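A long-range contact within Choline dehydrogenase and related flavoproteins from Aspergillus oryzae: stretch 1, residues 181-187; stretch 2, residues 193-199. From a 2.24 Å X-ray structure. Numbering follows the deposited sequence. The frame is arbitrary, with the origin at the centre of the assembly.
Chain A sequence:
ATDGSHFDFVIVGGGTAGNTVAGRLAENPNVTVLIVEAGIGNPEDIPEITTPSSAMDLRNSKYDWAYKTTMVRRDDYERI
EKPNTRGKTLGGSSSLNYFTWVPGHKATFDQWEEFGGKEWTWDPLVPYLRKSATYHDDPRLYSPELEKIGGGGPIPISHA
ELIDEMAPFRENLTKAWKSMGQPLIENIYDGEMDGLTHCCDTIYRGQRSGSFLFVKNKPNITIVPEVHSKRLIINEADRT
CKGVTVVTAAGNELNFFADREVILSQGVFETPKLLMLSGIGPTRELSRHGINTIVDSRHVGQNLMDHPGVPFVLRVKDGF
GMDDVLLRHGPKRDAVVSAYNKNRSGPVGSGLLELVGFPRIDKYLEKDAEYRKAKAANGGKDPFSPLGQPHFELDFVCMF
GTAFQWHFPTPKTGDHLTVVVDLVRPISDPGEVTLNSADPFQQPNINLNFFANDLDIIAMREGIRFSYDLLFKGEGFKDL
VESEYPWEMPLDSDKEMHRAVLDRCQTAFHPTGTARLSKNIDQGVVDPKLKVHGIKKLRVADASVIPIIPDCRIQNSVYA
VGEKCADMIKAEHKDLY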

# COMPACT_ATOMS: atom_id res chain seq x y z
N GLY A 181 -16.42 -31.83 -14.59
CA GLY A 181 -15.57 -32.98 -14.82
C GLY A 181 -14.46 -33.11 -13.80
O GLY A 181 -13.40 -33.68 -14.08
N GLN A 182 -14.69 -32.57 -12.60
CA GLN A 182 -13.73 -32.66 -11.50
C GLN A 182 -14.27 -33.62 -10.46
O GLN A 182 -15.49 -33.69 -10.23
N PRO A 183 -13.37 -34.35 -9.80
CA PRO A 183 -13.77 -35.42 -8.88
C PRO A 183 -14.23 -34.87 -7.54
O PRO A 183 -13.81 -33.79 -7.12
N LEU A 184 -15.12 -35.61 -6.90
CA LEU A 184 -15.38 -35.48 -5.47
C LEU A 184 -14.34 -36.34 -4.72
O LEU A 184 -13.91 -37.37 -5.23
N ILE A 185 -13.95 -35.91 -3.53
CA ILE A 185 -13.01 -36.69 -2.74
C ILE A 185 -13.20 -36.45 -1.25
O ILE A 185 -13.41 -35.31 -0.81
N GLU A 186 -13.16 -37.53 -0.47
CA GLU A 186 -13.35 -37.41 0.98
C GLU A 186 -12.08 -37.71 1.76
O GLU A 186 -11.79 -37.07 2.78
N ASN A 187 -11.32 -38.69 1.29
CA ASN A 187 -10.04 -38.97 1.92
C ASN A 187 -8.89 -38.15 1.36
O ASN A 187 -8.24 -38.55 0.40
N MET A 193 -5.09 -35.54 -2.78
CA MET A 193 -6.10 -34.52 -2.47
C MET A 193 -6.85 -33.94 -3.67
O MET A 193 -7.48 -32.90 -3.56
N ASP A 194 -6.84 -34.63 -4.81
CA ASP A 194 -7.53 -34.12 -6.00
C ASP A 194 -9.06 -34.14 -5.91
O ASP A 194 -9.68 -35.20 -5.92
N GLY A 195 -9.68 -32.96 -5.82
CA GLY A 195 -11.13 -32.89 -5.85
C GLY A 195 -11.81 -31.96 -4.85
O GLY A 195 -11.16 -31.26 -4.07
N LEU A 196 -13.14 -31.98 -4.88
CA LEU A 196 -13.96 -31.24 -3.93
C LEU A 196 -14.26 -32.14 -2.73
O LEU A 196 -14.72 -33.26 -2.89
N THR A 197 -14.01 -31.62 -1.52
CA THR A 197 -14.12 -32.42 -0.31
C THR A 197 -14.96 -31.74 0.78
O THR A 197 -15.10 -30.51 0.79
N HIS A 198 -15.52 -32.54 1.68
CA HIS A 198 -16.13 -32.00 2.89
C HIS A 198 -15.02 -31.85 3.94
O HIS A 198 -14.52 -32.85 4.49
N CYS A 199 -14.62 -30.61 4.22
CA CYS A 199 -13.46 -30.34 5.06
C CYS A 199 -13.70 -30.65 6.53
O CYS A 199 -14.83 -30.56 7.02

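Met193 opens the second stretch facing away: its side chain (p, t, m) comes no nearer than CB, 5.5 Å from Ile185 CD1, and the contact here is made by its backbone, with Ile185 CD1 4.2 Å from Met193 C.

Asp194 leaves its backbone sideways and, with chi1 t, brings its carboxylate nearer. OD2 lies 3.7 Å from Pro183 CG, while OD1 is 4.3 Å from Gln182 NE2, too far for a direct bond. Two waters fill that gap. Both accept from Gln182 NE2 (2.5 and 2.7 Å) and donate to Asp194 OD1 (3.0 and 2.8 Å), so an m, m glutamine reaches the acid through solvent.

Gly195 is the tight point. A CB would point toward the first stretch, 2.6 Å from Pro183 O and 3.0 Å from Ile185 CG2, and the backbone angles alone already call for glycine. The bare backbone lets the extended t, t Ile185 pack close, its CG2 3.7 Å from Gly195 C and 3.5 Å from Asp194 O.

Leu196 (t, p) carries the single beta bridge, to Leu184. Its N donates to Pro183 O at 3.0 Å, and its O accepts from Ile185 N at 2.8 Å. Leu184 points away overall, yet its off-rotamer chain returns CD1 to within 4.0 Å of Leu196 CB. A water donates to both Leu196 O (2.6 Å) and Glu186 OE2 (3.1 Å).

Thr197, chi1 t, turns its hydroxyl to the neighbouring backbone: OG1 donates to Ile185 O at 2.6 Å, though that oxygen is less surely placed. OG1 also accepts from a water at 2.6 Å.

His198 (m) finishes the contact with a two-point grip. Glu186 starts away but curls back through m, m, its OE2 accepting from His198 ND1 at 2.8 Å at the ring edge, nearly linearly, and its OE1 from His198 N at 3.2 Å.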

# COMPACT_ATOMS: atom_id res chain seq x y z
CB GLN A 182 -13.48 -31.29 -10.86
CG GLN A 182 -12.77 -30.30 -11.76
CD GLN A 182 -11.36 -30.76 -12.12
OE1 GLN A 182 -11.01 -30.82 -13.30
NE2 GLN A 182 -10.57 -31.10 -11.11
CB PRO A 183 -12.48 -36.21 -8.67
CG PRO A 183 -11.44 -35.59 -9.59
CD PRO A 183 -11.91 -34.22 -9.89
CB LEU A 184 -16.78 -36.01 -5.18
CG LEU A 184 -17.92 -35.04 -4.90
CD1 LEU A 184 -17.77 -33.70 -5.63
CD2 LEU A 184 -19.26 -35.71 -5.20
CB ILE A 185 -11.53 -36.40 -3.14
CG1 ILE A 185 -10.58 -37.39 -2.44
CG2 ILE A 185 -11.16 -34.94 -2.80
CD1 ILE A 185 -9.14 -37.33 -2.94
CB GLU A 186 -14.51 -38.29 1.45
CG GLU A 186 -15.88 -37.78 1.05
CD GLU A 186 -16.08 -36.28 1.34
OE1 GLU A 186 -15.39 -35.71 2.21
OE2 GLU A 186 -16.95 -35.68 0.69
CB ASN A 187 -9.67 -40.46 1.84
CG ASN A 187 -8.37 -40.74 2.56
OD1 ASN A 187 -7.91 -39.90 3.35
ND2 ASN A 187 -7.75 -41.89 2.29
CB MET A 193 -5.47 -33.41 -1.62
CG MET A 193 -4.14 -32.87 -2.14
SD MET A 193 -3.26 -31.88 -0.88
CE MET A 193 -4.55 -30.73 -0.43
CB ASP A 194 -7.06 -34.88 -7.25
CG ASP A 194 -7.57 -34.25 -8.54
OD1 ASP A 194 -7.73 -33.02 -8.59
OD2 ASP A 194 -7.80 -34.99 -9.50
CB LEU A 196 -15.26 -30.81 -4.59
CG LEU A 196 -16.15 -29.92 -3.72
CD1 LEU A 196 -15.56 -28.51 -3.61
CD2 LEU A 196 -17.56 -29.89 -4.30
CB THR A 197 -12.71 -32.74 0.27
OG1 THR A 197 -12.81 -33.77 1.26
CG2 THR A 197 -12.08 -31.50 0.88
CB HIS A 198 -17.23 -32.92 3.42
CG HIS A 198 -18.50 -32.86 2.64
ND1 HIS A 198 -18.77 -33.69 1.57
CD2 HIS A 198 -19.60 -32.08 2.79
CE1 HIS A 198 -19.96 -33.41 1.09
NE2 HIS A 198 -20.49 -32.43 1.80
CB CYS A 199 -12.99 -28.88 4.93
SG CYS A 199 -14.20 -27.64 5.37
O HOH W 1 -10.39 -31.63 -8.63
O HOH W 2 -7.86 -31.49 -10.95
O HOH W 3 -12.24 -33.88 3.82
O HOH W 4 -17.04 -33.83 -1.83